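One contact in two related proteins. Structure 1 is Exo beta-1,2-glucooligosaccharide sophorohydrolase (non-reducing end) from Parabacteroides distasonis, which hydrolyses linear beta-1,2-glucan and beta-1,2-glucooligosaccharides of four or more units, releasing sophorose from the non-reducing end: PDB 5Z06 (chain A, 2.10 Å), residues G401-R406 and N685-H690. Structure 2 is putative glucoamylase from Bacteroides caccae: PDB 4QT9 (chain B, 2.05 Å), residues G144-H149 and K412-H417. Both blocks share one frame: the second was fitted to the first on N, CA, C and O of the twelve residues, RMSD 0.17 Å. Numbering follows each deposited sequence.

Structure 1 (5Z06).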
# COMPACT_ATOMS: atom_id res chain seq x y z
N GLY A 401 1.23 14.63 -13.52
CA GLY A 401 0.06 13.89 -13.96
C GLY A 401 -0.89 14.77 -14.72
O GLY A 401 -1.36 14.38 -15.78
N LEU A 402 -1.17 15.96 -14.19
CA LEU A 402 -2.18 16.82 -14.79
C LEU A 402 -1.79 17.33 -16.16
O LEU A 402 -2.64 17.39 -17.05
CB LEU A 402 -2.54 17.99 -13.89
CG LEU A 402 -3.31 17.62 -12.63
CD1 LEU A 402 -3.26 18.82 -11.71
CD2 LEU A 402 -4.76 17.23 -12.90
N LEU A 403 -0.52 17.69 -16.33
CA LEU A 403 -0.05 18.13 -17.63
C LEU A 403 -0.07 17.00 -18.63
O LEU A 403 -0.34 17.23 -19.81
CB LEU A 403 1.34 18.72 -17.56
CG LEU A 403 1.45 20.00 -16.72
CD1 LEU A 403 2.85 20.56 -16.94
CD2 LEU A 403 0.43 21.07 -17.05
N THR A 404 0.19 15.77 -18.16
CA THR A 404 0.04 14.60 -19.00
C THR A 404 -1.41 14.46 -19.44
O THR A 404 -1.69 14.34 -20.62
CB THR A 404 0.50 13.34 -18.28
OG1 THR A 404 1.87 13.50 -17.91
CG2 THR A 404 0.35 12.12 -19.17
N ALA A 405 -2.31 14.50 -18.48
CA ALA A 405 -3.72 14.41 -18.78
C ALA A 405 -4.14 15.51 -19.74
O ALA A 405 -4.92 15.27 -20.66
CB ALA A 405 -4.55 14.50 -17.51
N ARG A 406 -3.63 16.71 -19.52
CA ARG A 406 -4.01 17.86 -20.33
C ARG A 406 -3.64 17.68 -21.80
O ARG A 406 -4.34 18.15 -22.67
CB ARG A 406 -3.37 19.11 -19.76
CG ARG A 406 -3.87 20.41 -20.32
CD ARG A 406 -2.98 20.86 -21.45
NE ARG A 406 -3.44 22.14 -21.96
CZ ARG A 406 -3.49 22.49 -23.25
NH1 ARG A 406 -3.15 21.66 -24.23
NH2 ARG A 406 -3.92 23.70 -23.55
N ASN A 685 5.32 10.47 -23.93
CA ASN A 685 5.04 11.25 -25.14
C ASN A 685 4.04 12.35 -24.83
O ASN A 685 4.22 13.49 -25.29
CB ASN A 685 4.58 10.36 -26.29
CG ASN A 685 5.69 9.45 -26.78
OD1 ASN A 685 6.87 9.65 -26.44
ND2 ASN A 685 5.34 8.44 -27.55
N LEU A 686 3.05 12.06 -23.99
CA LEU A 686 2.07 13.06 -23.62
C LEU A 686 2.74 14.22 -22.88
O LEU A 686 2.74 15.36 -23.35
CB LEU A 686 0.98 12.44 -22.77
CG LEU A 686 0.00 11.56 -23.53
CD1 LEU A 686 -0.80 10.76 -22.52
CD2 LEU A 686 -0.90 12.37 -24.45
N PHE A 687 3.38 13.88 -21.77
CA PHE A 687 4.03 14.88 -20.95
C PHE A 687 5.03 15.71 -21.74
O PHE A 687 5.05 16.91 -21.62
CB PHE A 687 4.74 14.24 -19.80
CG PHE A 687 5.32 15.23 -18.83
CD1 PHE A 687 4.50 15.95 -17.98
CD2 PHE A 687 6.68 15.47 -18.80
CE1 PHE A 687 5.03 16.87 -17.09
CE2 PHE A 687 7.22 16.39 -17.91
CZ PHE A 687 6.39 17.09 -17.05
N MET A 688 5.88 15.03 -22.51
CA MET A 688 6.95 15.67 -23.24
C MET A 688 6.49 16.55 -24.40
O MET A 688 7.26 17.35 -24.87
CB MET A 688 7.96 14.63 -23.74
CG MET A 688 8.72 13.90 -22.63
SD MET A 688 9.63 14.96 -21.49
CE MET A 688 10.80 15.68 -22.63
N SER A 689 5.24 16.38 -24.85
CA SER A 689 4.64 17.25 -25.86
C SER A 689 4.12 18.55 -25.29
O SER A 689 3.68 19.40 -26.06
CB SER A 689 3.48 16.57 -26.60
OG SER A 689 2.37 16.44 -25.75
N HIS A 690 4.11 18.69 -23.97
CA HIS A 690 3.53 19.89 -23.37
C HIS A 690 4.47 21.08 -23.63
O HIS A 690 5.67 20.97 -23.42
CB HIS A 690 3.25 19.73 -21.90
CG HIS A 690 2.43 20.84 -21.33
ND1 HIS A 690 2.96 22.09 -21.08
CD2 HIS A 690 1.13 20.90 -20.95
CE1 HIS A 690 2.01 22.87 -20.57
NE2 HIS A 690 0.90 22.17 -20.48

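Structure 2 (4QT9).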
# COMPACT_ATOMS: atom_id res chain seq x y z
N GLY B 144 1.43 14.66 -13.52
CA GLY B 144 0.27 13.88 -13.92
C GLY B 144 -0.78 14.71 -14.65
O GLY B 144 -1.27 14.30 -15.70
N LEU B 145 -1.13 15.87 -14.09
CA LEU B 145 -2.15 16.74 -14.70
C LEU B 145 -1.74 17.26 -16.10
O LEU B 145 -2.57 17.28 -17.00
CB LEU B 145 -2.50 17.90 -13.77
CG LEU B 145 -3.33 17.57 -12.53
CD1 LEU B 145 -3.40 18.78 -11.60
CD2 LEU B 145 -4.77 17.12 -12.89
N LEU B 146 -0.45 17.58 -16.30
CA LEU B 146 -0.01 18.06 -17.61
C LEU B 146 -0.11 16.94 -18.66
O LEU B 146 -0.38 17.23 -19.82
CB LEU B 146 1.41 18.66 -17.56
CG LEU B 146 1.51 20.01 -16.79
CD1 LEU B 146 2.91 20.57 -16.85
CD2 LEU B 146 0.53 21.07 -17.35
N ALA B 147 0.08 15.68 -18.25
CA ALA B 147 -0.10 14.51 -19.10
C ALA B 147 -1.60 14.38 -19.54
O ALA B 147 -1.87 14.17 -20.72
CB ALA B 147 0.35 13.25 -18.37
N VAL B 148 -2.55 14.53 -18.60
CA VAL B 148 -4.01 14.47 -18.90
C VAL B 148 -4.36 15.65 -19.81
O VAL B 148 -5.15 15.51 -20.76
CB VAL B 148 -4.90 14.44 -17.62
CG1 VAL B 148 -6.40 14.55 -17.96
CG2 VAL B 148 -4.62 13.20 -16.79
N HIS B 149 -3.79 16.82 -19.51
CA HIS B 149 -3.98 18.03 -20.32
C HIS B 149 -3.67 17.73 -21.80
O HIS B 149 -4.48 18.04 -22.68
CB HIS B 149 -3.10 19.17 -19.81
CG HIS B 149 -3.28 20.40 -20.65
ND1 HIS B 149 -2.51 20.61 -21.78
CD2 HIS B 149 -4.24 21.34 -20.59
CE1 HIS B 149 -3.01 21.69 -22.35
NE2 HIS B 149 -4.04 22.18 -21.66
N LYS B 412 5.35 10.39 -23.91
CA LYS B 412 4.94 11.11 -25.13
C LYS B 412 4.05 12.29 -24.77
O LYS B 412 4.27 13.38 -25.26
CB LYS B 412 4.19 10.19 -26.13
CG LYS B 412 4.92 8.92 -26.57
CD LYS B 412 5.54 9.00 -27.96
CE LYS B 412 5.66 7.63 -28.60
NZ LYS B 412 6.72 6.80 -27.99
N LEU B 413 3.05 12.07 -23.89
CA LEU B 413 2.09 13.10 -23.52
C LEU B 413 2.76 14.27 -22.78
O LEU B 413 2.69 15.41 -23.26
CB LEU B 413 0.95 12.50 -22.69
CG LEU B 413 0.04 11.51 -23.40
CD1 LEU B 413 -0.85 10.81 -22.40
CD2 LEU B 413 -0.79 12.19 -24.49
N PHE B 414 3.49 13.96 -21.68
CA PHE B 414 4.17 14.98 -20.87
C PHE B 414 5.23 15.76 -21.68
O PHE B 414 5.32 16.97 -21.52
CB PHE B 414 4.82 14.33 -19.63
CG PHE B 414 5.48 15.33 -18.69
CD1 PHE B 414 4.72 16.04 -17.77
CD2 PHE B 414 6.85 15.58 -18.77
CE1 PHE B 414 5.34 16.94 -16.89
CE2 PHE B 414 7.45 16.48 -17.90
CZ PHE B 414 6.69 17.16 -16.98
N MSE B 415 6.05 15.07 -22.51
CA MSE B 415 7.09 15.74 -23.29
C MSE B 415 6.51 16.60 -24.41
O MSE B 415 7.19 17.51 -24.88
CB MSE B 415 8.11 14.75 -23.88
CG MSE B 415 8.90 13.97 -22.81
SE MSE B 415 10.01 15.17 -21.72
CE MSE B 415 11.61 15.21 -22.89
N SER B 416 5.25 16.36 -24.81
CA SER B 416 4.63 17.15 -25.87
C SER B 416 4.13 18.50 -25.36
O SER B 416 3.83 19.37 -26.18
CB SER B 416 3.48 16.37 -26.51
OG SER B 416 2.34 16.34 -25.67
N HIS B 417 4.07 18.71 -24.02
CA HIS B 417 3.52 19.96 -23.45
C HIS B 417 4.45 21.15 -23.77
O HIS B 417 5.66 21.07 -23.49
CB HIS B 417 3.24 19.82 -21.95
CG HIS B 417 2.33 20.88 -21.43
ND1 HIS B 417 2.76 22.17 -21.24
CD2 HIS B 417 1.02 20.80 -21.11
CE1 HIS B 417 1.70 22.86 -20.83
NE2 HIS B 417 0.63 22.08 -20.73

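Structure 1 (5Z06)
Leu-403 of helix 392-408 packs against Phe-687 and His-690, at the turn where helix 682-688 gives way to helix 691-702. This joins helices far apart in the sequence of the helical domain, consistent with the alpha/alpha toroid of the family. Leu-403 CD2 lies 3.6 Å from His-690 NE2, and Leu-403 CB 4.2 Å from Phe-687 CE1. Thr-404 sets CG2 against Leu-686 CB at 3.7 Å; its OG1 hydrogen-bonds to Gln-400 O. Outward along Arg-406, CB rests 3.3 Å from Leu-402 O; CG is anti to the backbone N (chi1 -169°), and the bend at chi2 (-95°) sets CD 4.1 Å from His-690 CD2. NE forms a salt bridge with Asp-424, NH1 is hydrogen-bonded to a residue adjoining a segment and NH2 elsewhere; the guanidinium plane stands 79° from the imidazole. Ser-689 OG donates to Leu-686 O at 2.7 Å, three residues back, and also bonds Gln-407 of helix 392-408. His-690 N-caps the next helix, its ND1 weakly bonded to Asp-692 N.

Structure 2 (4QT9)
Between Leu-146 and the pair Phe-414 and His-417 the packing is apolar against rings: Leu-146 CD2 lies 3.5 Å from His-417 NE2, and Leu-146 CB 4.2 Å from Phe-414 CD1. Ala-147 ends at CB, which sits 4.4 Å from Leu-413 CB, while the backbone Ala-147 O approaches Leu-413 CB at 3.8 Å. Outward along His-149, CB rests 3.4 Å from Leu-145 O; CG is anti to the backbone N (chi1 179°), which carries the ring out beside His-417. Its ND1 reaches to 3.6 Å from His-417 CD2, and CE1 is 4.0 Å from His-417 NE2. The side chain also touches Ala-163 and Ile-166 of helix 157-172. The two imidazole planes are inclined at 57°, and no hydrogen bond joins the rings; His-149 ND1 is hydrogen-bonded to a residue adjoining a segment. Ser-416 OG donates to Leu-413 O at 2.6 Å, three residues back, and also bonds Gln-150 of helix 135-152. His-417 N-caps the next helix, its ND1 bonded to Asp-419 N.

Structure 1 against structure 2
The sharpest difference is Arg-406(A) against His-149(B), a long guanidinium side chain in one protein and a compact ring in the other. Their CB atoms coincide within the error, and the first part of both side chains follows the same course: CG of Arg-406(A) and CG of His-149(B) are 0.7 Å apart, and CD of Arg-406(A) and ND1 of His-149(B) are 0.6 Å apart. A ring nitrogen therefore takes the place of a methylene beside the histidine present in both, and both residues touch it, His-690(A) and His-417(B), which keeps its place. NE of Arg-406(A) falls 0.7 Å from NE2 of His-149(B) after superposition, but NH1 and NH2 have no counterpart, so the guanidinium end, whose NE forms the salt bridge with Asp-424(A), is absent from His-149(B).

At Thr-404(A) against Ala-147(B) the CB atoms again coincide. Ala-147(B) has no hydroxyl to make a bond like that of OG1 to Gln-400(A) O, and no branch in the place of CG2. The touch on Leu-686(A) and Leu-413(B) persists, and these leucines keep their place, as do Leu-403(A), Phe-687(A) and their counterparts; the CA atoms that can be compared coincide within the error. Away from the second segment, Val-148(B) adds CG1 and CG2 beyond the CB of Ala-405(A).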